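Local coordinates for DNA repair protein RecO (Deinococcus radiodurans, PDB 1U5K), which probably acts in DNA repair and in recombination by the RecF pathway, and binds a zinc ion, at residues A[98-103]-A[140-146]; A[131-136]-A[201-206]. One frame throughout, in Å; residues are numbered along the deposited sequence.

Contact 1 (A[98-103]-A[140-146])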
ATOM      1  N   PHE A  98      -1.857  10.324  -3.678  1.00 21.57           N
ATOM      2  CA  PHE A  98      -1.274  10.533  -4.991  1.00 21.35           C
ATOM      3  C   PHE A  98      -0.362  11.751  -4.954  1.00 21.45           C
ATOM      4  O   PHE A  98       0.781  11.692  -5.421  1.00 19.27           O
ATOM      5  CB  PHE A  98      -2.361  10.749  -6.052  1.00 21.65           C
ATOM      6  CG  PHE A  98      -1.823  11.172  -7.387  1.00 20.72           C
ATOM      7  CD1 PHE A  98      -1.261  10.256  -8.264  1.00 19.19           C
ATOM      8  CD2 PHE A  98      -1.879  12.502  -7.763  1.00 21.07           C
ATOM      9  CE1 PHE A  98      -0.769  10.678  -9.516  1.00 17.70           C
ATOM     10  CE2 PHE A  98      -1.414  12.912  -9.004  1.00 22.45           C
ATOM     11  CZ  PHE A  98      -0.835  12.003  -9.864  1.00 22.44           C
ATOM     12  N   ALA A  99      -0.854  12.844  -4.384  1.00 21.28           N
ATOM     13  CA  ALA A  99      -0.030  14.051  -4.325  1.00 22.46           C
ATOM     14  C   ALA A  99       1.269  13.839  -3.538  1.00 23.34           C
ATOM     15  O   ALA A  99       2.346  14.276  -3.952  1.00 23.51           O
ATOM     16  CB  ALA A  99      -0.812  15.222  -3.765  1.00 22.79           C
ATOM     17  N   ASP A 100       1.171  13.099  -2.440  1.00 23.43           N
ATOM     18  CA  ASP A 100       2.325  12.841  -1.587  1.00 24.12           C
ATOM     19  C   ASP A 100       3.356  12.000  -2.317  1.00 23.42           C
ATOM     20  O   ASP A 100       4.546  12.171  -2.097  1.00 24.45           O
ATOM     21  CB  ASP A 100       1.932  12.096  -0.318  1.00 24.60           C
ATOM     22  CG  ASP A 100       3.035  12.105   0.727  1.00 26.21           C
ATOM     23  OD1 ASP A 100       3.735  13.111   0.941  1.00 28.79           O
ATOM     24  OD2 ASP A 100       3.290  11.083   1.374  1.00 29.24           O
ATOM     25  N   ALA A 101       2.872  11.101  -3.167  1.00 22.89           N
ATOM     26  CA  ALA A 101       3.718  10.194  -3.906  1.00 22.95           C
ATOM     27  C   ALA A 101       4.363  10.897  -5.086  1.00 23.67           C
ATOM     28  O   ALA A 101       5.488  10.566  -5.462  1.00 22.47           O
ATOM     29  CB  ALA A 101       2.898   9.025  -4.364  1.00 23.07           C
ATOM     30  N   LEU A 102       3.653  11.871  -5.652  1.00 22.78           N
ATOM     31  CA  LEU A 102       4.070  12.460  -6.915  1.00 22.94           C
ATOM     32  C   LEU A 102       5.192  13.479  -6.713  1.00 24.34           C
ATOM     33  O   LEU A 102       6.118  13.557  -7.516  1.00 25.37           O
ATOM     34  CB  LEU A 102       2.881  13.061  -7.666  1.00 22.02           C
ATOM     35  CG  LEU A 102       3.200  13.904  -8.897  1.00 20.74           C
ATOM     36  CD1 LEU A 102       3.701  12.980  -9.986  1.00 21.60           C
ATOM     37  CD2 LEU A 102       1.991  14.680  -9.391  1.00 22.09           C
ATOM     38  N   PHE A 103       5.086  14.260  -5.650  1.00 25.13           N
ATOM     39  CA  PHE A 103       6.010  15.330  -5.333  1.00 26.77           C
ATOM     40  C   PHE A 103       7.038  14.846  -4.309  1.00 29.03           C
ATOM     41  O   PHE A 103       6.688  14.514  -3.182  1.00 29.60           O
ATOM     42  CB  PHE A 103       5.227  16.505  -4.749  1.00 25.79           C
ATOM     43  CG  PHE A 103       4.339  17.187  -5.742  1.00 24.17           C
ATOM     44  CD1 PHE A 103       3.036  16.758  -5.934  1.00 24.79           C
ATOM     45  CD2 PHE A 103       4.816  18.238  -6.511  1.00 23.68           C
ATOM     46  CE1 PHE A 103       2.229  17.392  -6.877  1.00 24.69           C
ATOM     47  CE2 PHE A 103       4.012  18.876  -7.453  1.00 21.48           C
ATOM     48  CZ  PHE A 103       2.722  18.440  -7.643  1.00 23.13           C
ATOM     49  N   LEU A 140      -1.799  17.944 -11.917  1.00 23.87           N
ATOM     50  CA  LEU A 140      -0.667  18.005 -11.007  1.00 23.09           C
ATOM     51  C   LEU A 140       0.618  17.492 -11.658  1.00 22.94           C
ATOM     52  O   LEU A 140       1.696  17.878 -11.238  1.00 22.31           O
ATOM     53  CB  LEU A 140      -0.934  17.235  -9.713  1.00 23.17           C
ATOM     54  CG  LEU A 140      -1.926  17.846  -8.733  1.00 23.89           C
ATOM     55  CD1 LEU A 140      -2.606  16.839  -7.795  1.00 26.55           C
ATOM     56  CD2 LEU A 140      -1.291  18.987  -7.963  1.00 28.04           C
ATOM     57  N   LEU A 141       0.547  16.609 -12.649  1.00 23.34           N
ATOM     58  CA  LEU A 141       1.741  16.213 -13.382  1.00 22.81           C
ATOM     59  C   LEU A 141       2.551  17.383 -13.932  1.00 24.67           C
ATOM     60  O   LEU A 141       3.786  17.324 -13.977  1.00 26.52           O
ATOM     61  CB  LEU A 141       1.408  15.258 -14.529  1.00 23.24           C
ATOM     62  CG  LEU A 141       0.613  13.983 -14.232  1.00 22.36           C
ATOM     63  CD1 LEU A 141       0.268  13.225 -15.509  1.00 23.62           C
ATOM     64  CD2 LEU A 141       1.454  13.113 -13.339  1.00 21.56           C
ATOM     65  N   GLY A 142       1.865  18.435 -14.365  1.00 25.41           N
ATOM     66  CA  GLY A 142       2.518  19.632 -14.857  1.00 26.74           C
ATOM     67  C   GLY A 142       3.289  20.435 -13.830  1.00 27.60           C
ATOM     68  O   GLY A 142       4.088  21.286 -14.214  1.00 27.71           O
ATOM     69  N   LEU A 143       3.062  20.199 -12.540  1.00 27.89           N
ATOM     70  CA  LEU A 143       3.748  20.975 -11.523  1.00 29.11           C
ATOM     71  C   LEU A 143       4.870  20.209 -10.831  1.00 29.32           C
ATOM     72  O   LEU A 143       5.590  20.741  -9.998  1.00 28.54           O
ATOM     73  CB  LEU A 143       2.746  21.438 -10.478  1.00 29.73           C
ATOM     74  CG  LEU A 143       1.592  22.289 -10.994  1.00 34.64           C
ATOM     75  CD1 LEU A 143       0.580  22.514  -9.879  1.00 34.46           C
ATOM     76  CD2 LEU A 143       2.098  23.598 -11.547  1.00 40.66           C
ATOM     77  N   ALA A 144       5.027  18.946 -11.202  1.00 29.22           N
ATOM     78  CA  ALA A 144       5.894  18.042 -10.480  1.00 29.30           C
ATOM     79  C   ALA A 144       7.136  17.807 -11.327  1.00 29.63           C
ATOM     80  O   ALA A 144       7.291  18.425 -12.381  1.00 30.81           O
ATOM     81  CB  ALA A 144       5.114  16.761 -10.170  1.00 28.10           C
ATOM     82  N   GLY A 145       7.980  16.888 -10.871  1.00 31.49           N
ATOM     83  CA  GLY A 145       9.266  16.541 -11.466  1.00 32.49           C
ATOM     84  C   GLY A 145       9.299  15.637 -12.691  1.00 33.03           C
ATOM     85  O   GLY A 145      10.299  15.600 -13.419  1.00 35.28           O
ATOM     86  N   VAL A 146       8.244  14.852 -12.884  1.00 31.99           N
ATOM     87  CA  VAL A 146       8.016  14.132 -14.137  1.00 32.12           C
ATOM     88  C   VAL A 146       7.947  15.046 -15.361  1.00 32.47           C
ATOM     89  O   VAL A 146       7.689  16.255 -15.222  1.00 32.41           O
ATOM     90  CB  VAL A 146       6.706  13.333 -14.059  1.00 31.62           C
ATOM     91  CG1 VAL A 146       6.719  12.431 -12.845  1.00 33.42           C
ATOM     92  CG2 VAL A 146       5.503  14.269 -14.002  1.00 31.38           C
TER
HETATM   93  O   HOH W   1       8.384  14.105  -8.986  1.00 36.91           O

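Contact 2 (A[131-136]-A[201-206])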
ATOM      1  N   TRP A 131     -14.268  12.164 -11.875  1.00 25.31           N
ATOM      2  CA  TRP A 131     -13.799  13.006 -12.964  1.00 25.52           C
ATOM      3  C   TRP A 131     -12.937  14.149 -12.417  1.00 25.54           C
ATOM      4  O   TRP A 131     -11.931  14.532 -13.025  1.00 25.75           O
ATOM      5  CB  TRP A 131     -14.923  13.541 -13.862  1.00 26.23           C
ATOM      6  CG  TRP A 131     -14.385  14.259 -15.053  1.00 23.10           C
ATOM      7  CD1 TRP A 131     -14.570  15.566 -15.362  1.00 25.74           C
ATOM      8  CD2 TRP A 131     -13.546  13.722 -16.080  1.00 27.48           C
ATOM      9  NE1 TRP A 131     -13.882  15.882 -16.507  1.00 26.54           N
ATOM     10  CE2 TRP A 131     -13.256  14.765 -16.981  1.00 26.02           C
ATOM     11  CE3 TRP A 131     -13.005  12.454 -16.336  1.00 28.17           C
ATOM     12  CZ2 TRP A 131     -12.445  14.592 -18.105  1.00 24.52           C
ATOM     13  CZ3 TRP A 131     -12.177  12.294 -17.415  1.00 24.95           C
ATOM     14  CH2 TRP A 131     -11.935  13.346 -18.311  1.00 24.65           C
ATOM     15  N   VAL A 132     -13.335  14.711 -11.282  1.00 24.10           N
ATOM     16  CA  VAL A 132     -12.497  15.719 -10.631  1.00 24.31           C
ATOM     17  C   VAL A 132     -11.107  15.125 -10.381  1.00 23.27           C
ATOM     18  O   VAL A 132     -10.086  15.742 -10.689  1.00 23.05           O
ATOM     19  CB  VAL A 132     -13.127  16.238  -9.330  1.00 24.08           C
ATOM     20  CG1 VAL A 132     -12.260  17.267  -8.634  1.00 23.19           C
ATOM     21  CG2 VAL A 132     -14.494  16.886  -9.596  1.00 28.36           C
ATOM     22  N   ALA A 133     -11.061  13.917  -9.835  1.00 23.38           N
ATOM     23  CA  ALA A 133      -9.780  13.312  -9.476  1.00 22.60           C
ATOM     24  C   ALA A 133      -8.924  12.991 -10.694  1.00 23.03           C
ATOM     25  O   ALA A 133      -7.721  13.238 -10.650  1.00 22.83           O
ATOM     26  CB  ALA A 133      -9.987  12.075  -8.605  1.00 23.07           C
ATOM     27  N   LEU A 134      -9.516  12.479 -11.773  1.00 22.17           N
ATOM     28  CA  LEU A 134      -8.807  12.280 -13.027  1.00 22.41           C
ATOM     29  C   LEU A 134      -8.171  13.570 -13.518  1.00 22.60           C
ATOM     30  O   LEU A 134      -6.975  13.642 -13.806  1.00 22.26           O
ATOM     31  CB  LEU A 134      -9.665  11.658 -14.130  1.00 23.02           C
ATOM     32  CG  LEU A 134      -9.631  10.142 -14.146  1.00 23.56           C
ATOM     33  CD1 LEU A 134     -10.692   9.638 -15.090  1.00 24.21           C
ATOM     34  CD2 LEU A 134      -8.248   9.532 -14.436  1.00 25.01           C
ATOM     35  N   VAL A 135      -8.983  14.614 -13.573  1.00 22.79           N
ATOM     36  CA  VAL A 135      -8.555  15.893 -14.109  1.00 23.12           C
ATOM     37  C   VAL A 135      -7.434  16.502 -13.280  1.00 23.53           C
ATOM     38  O   VAL A 135      -6.438  16.953 -13.828  1.00 23.82           O
ATOM     39  CB  VAL A 135      -9.741  16.862 -14.244  1.00 23.16           C
ATOM     40  CG1 VAL A 135      -9.263  18.265 -14.514  1.00 23.99           C
ATOM     41  CG2 VAL A 135     -10.638  16.369 -15.347  1.00 25.08           C
ATOM     42  N   MET A 136      -7.593  16.457 -11.962  1.00 23.81           N
ATOM     43  CA  MET A 136      -6.698  17.111 -11.029  1.00 23.84           C
ATOM     44  C   MET A 136      -5.390  16.335 -10.926  1.00 23.61           C
ATOM     45  O   MET A 136      -4.310  16.920 -10.893  1.00 23.08           O
ATOM     46  CB  MET A 136      -7.379  17.236  -9.663  1.00 24.79           C
ATOM     47  CG  MET A 136      -8.595  18.166  -9.711  1.00 29.29           C
ATOM     48  SD  MET A 136      -8.169  19.833 -10.170  1.00 39.59           S
ATOM     49  CE  MET A 136      -7.637  20.413  -8.723  1.00 40.70           C
ATOM     50  N   SER A 201     -11.679  21.321 -18.535  1.00 30.89           N
ATOM     51  CA  SER A 201     -11.765  19.865 -18.482  1.00 30.29           C
ATOM     52  C   SER A 201     -13.000  19.308 -17.779  1.00 30.71           C
ATOM     53  O   SER A 201     -13.545  18.294 -18.208  1.00 29.35           O
ATOM     54  CB  SER A 201     -10.502  19.288 -17.840  1.00 30.71           C
ATOM     55  OG  SER A 201      -9.411  19.402 -18.729  1.00 26.56           O
ATOM     56  N   PHE A 202     -13.439  19.962 -16.710  1.00 33.28           N
ATOM     57  CA  PHE A 202     -14.639  19.557 -15.982  1.00 35.00           C
ATOM     58  C   PHE A 202     -15.872  19.583 -16.880  1.00 36.97           C
ATOM     59  O   PHE A 202     -16.846  18.872 -16.628  1.00 36.49           O
ATOM     60  CB  PHE A 202     -14.935  20.466 -14.784  1.00 34.57           C
ATOM     61  CG  PHE A 202     -14.007  20.328 -13.611  1.00 33.63           C
ATOM     62  CD1 PHE A 202     -14.081  21.259 -12.590  1.00 32.41           C
ATOM     63  CD2 PHE A 202     -13.063  19.316 -13.510  1.00 33.87           C
ATOM     64  CE1 PHE A 202     -13.243  21.194 -11.490  1.00 37.08           C
ATOM     65  CE2 PHE A 202     -12.229  19.240 -12.416  1.00 35.21           C
ATOM     66  CZ  PHE A 202     -12.318  20.159 -11.386  1.00 36.04           C
ATOM     67  N   GLU A 203     -15.838  20.416 -17.913  1.00 40.22           N
ATOM     68  CA  GLU A 203     -16.962  20.554 -18.829  1.00 43.28           C
ATOM     69  C   GLU A 203     -16.949  19.458 -19.891  1.00 43.81           C
ATOM     70  O   GLU A 203     -17.970  19.177 -20.512  1.00 43.98           O
ATOM     71  CB  GLU A 203     -16.994  21.978 -19.401  1.00 44.73           C
ATOM     72  CG  GLU A 203     -16.469  22.070 -20.827  1.00 51.16           C
ATOM     73  CD  GLU A 203     -15.678  23.326 -21.158  1.00 58.59           C
ATOM     74  OE1 GLU A 203     -15.989  24.422 -20.624  1.00 63.53           O
ATOM     75  OE2 GLU A 203     -14.747  23.183 -21.988  1.00 60.53           O
ATOM     76  N   GLN A 204     -15.817  18.782 -20.081  1.00 44.39           N
ATOM     77  CA  GLN A 204     -15.734  17.706 -21.060  1.00 43.87           C
ATOM     78  C   GLN A 204     -15.426  16.338 -20.478  1.00 42.26           C
ATOM     79  O   GLN A 204     -14.403  15.752 -20.844  1.00 42.19           O
ATOM     80  CB  GLN A 204     -14.637  18.023 -22.082  1.00 45.29           C
ATOM     81  CG  GLN A 204     -14.637  19.445 -22.616  1.00 50.57           C
ATOM     82  CD  GLN A 204     -14.358  19.539 -24.109  1.00 58.67           C
ATOM     83  OE1 GLN A 204     -14.235  18.522 -24.800  1.00 63.72           O
ATOM     84  NE2 GLN A 204     -14.274  20.767 -24.615  1.00 61.85           N
ATOM     85  N   PRO A 205     -16.284  15.786 -19.625  1.00 40.48           N
ATOM     86  CA  PRO A 205     -15.972  14.483 -19.033  1.00 39.44           C
ATOM     87  C   PRO A 205     -15.834  13.369 -20.071  1.00 39.12           C
ATOM     88  O   PRO A 205     -16.534  13.349 -21.081  1.00 38.49           O
ATOM     89  CB  PRO A 205     -17.156  14.212 -18.097  1.00 39.61           C
ATOM     90  CG  PRO A 205     -18.275  15.081 -18.606  1.00 39.62           C
ATOM     91  CD  PRO A 205     -17.599  16.287 -19.182  1.00 40.64           C
ATOM     92  N   VAL A 206     -14.911  12.447 -19.821  1.00 37.74           N
ATOM     93  CA  VAL A 206     -14.760  11.256 -20.636  1.00 36.81           C
ATOM     94  C   VAL A 206     -15.751  10.267 -20.044  1.00 37.63           C
ATOM     95  O   VAL A 206     -15.922  10.222 -18.824  1.00 38.90           O
ATOM     96  CB  VAL A 206     -13.306  10.745 -20.589  1.00 37.10           C
ATOM     97  CG1 VAL A 206     -13.180   9.291 -20.994  1.00 35.66           C
ATOM     98  CG2 VAL A 206     -12.423  11.607 -21.478  1.00 35.16           C
TER

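Contact 1 (A[98-103]-A[140-146])
Leu102 overlaps the chain leaving helix 129-141: its CG lies 3.7 Å from Ala144 CB, while its CD2 reaches Leu140 CB at 3.9 Å and its CD1 approaches Leu141 CD2 at 4.0 Å and Val146 CG1 at 4.2 Å. One turn earlier, Phe98 offers its ring edge to the two leucines, with CE2 4.3 Å from Leu140 CD1 and CZ 4.3 Å from Leu141 CD2. Phe103, the first residue to leave helical geometry, brings its ring against Ala144, whose CB makes a CH-pi contact 4.0 Å from the ring centroid. A water gives the otherwise apolar join a polar bridge, donating to Leu102 O (2.8 Å) and weakly accepting from Gly145 N (3.4 Å). Leu140 also touches Leu115 of helix 110-125, and Val222 of helix 211-225 touches Phe98 and Leu141. The arrangement is that of a helical-bundle core, here where the end region of helix 86-102 meets the last residues of helix 129-141 and the loop after them.

Contact 2 (A[131-136]-A[201-206])
The indole of Trp131 fills the angle between the end region of helix 198-203 and the chain that leaves it. With chi1 at -173° (t) and chi2 at -118°, the ring extends from helix 129-141 so that Trp131 NE1 donates a nearly straight hydrogen bond to Ser201 O (3.0 Å, 163°). Ser201 O also accepts a hydrogen bond from Gln204 N (3.0 Å), so the indole joins a turn already closed by the main chain. Pro205 then lays its CA over the indole face, a CH-pi contact 3.7 Å from the centroid of the five-membered ring, and Val206 CG2 meets CH2 of Trp131 at 3.6 Å. The CA-to-CB bond of Phe202 points away from helix 129-141, yet the m rotamer (chi1 -72°) swings the ring back along that helix, where Phe202 CZ lies 4.0 Å from Val132 CG1 and Phe202 CE2 3.8 Å from Val135 CG1. With chi2 at 170°, one face of this ring is turned to Val132 CG2. Val132 and Val135 are both t; Val135 CG1 also packs 3.7 Å from Ser201 CB. Met136, m at all three chi angles, curls its thioether so that SD comes within 4.3 Å of Phe202 CZ. Beyond these two segments, Val123 of helix 110-125 adjoins Val132, and Leu115, Ala118 and Ser119 of the same helix adjoin Met136. Ala133 touches Phe91 and Met95 of helix 86-102, while Leu134 packs on helix 211-225, so that helix 129-141 meets helices 86-102, 110-125, 198-203 and 211-225.

Helix 129-141 is common to both contacts: contact 2 uses its early turns and contact 1 its last residues with the loop beyond, the centres lying about 17 Å apart. Along the chain the order is 98-103, 131-136, 140-146, 201-206, so the segments of the two contacts alternate. Contact 1 ties this helix back to the earlier helix 86-102, and contact 2 ties it forward to helix 198-203, across the intervening region that carries the four zinc-binding cysteines. Residues before and after that region thus pack into one helical body beside the N-terminal OB-fold barrel, to which contact 1 is joined by the salt bridges of Asp100 with Arg14 and Lys33. Both contacts lie away from the zinc site.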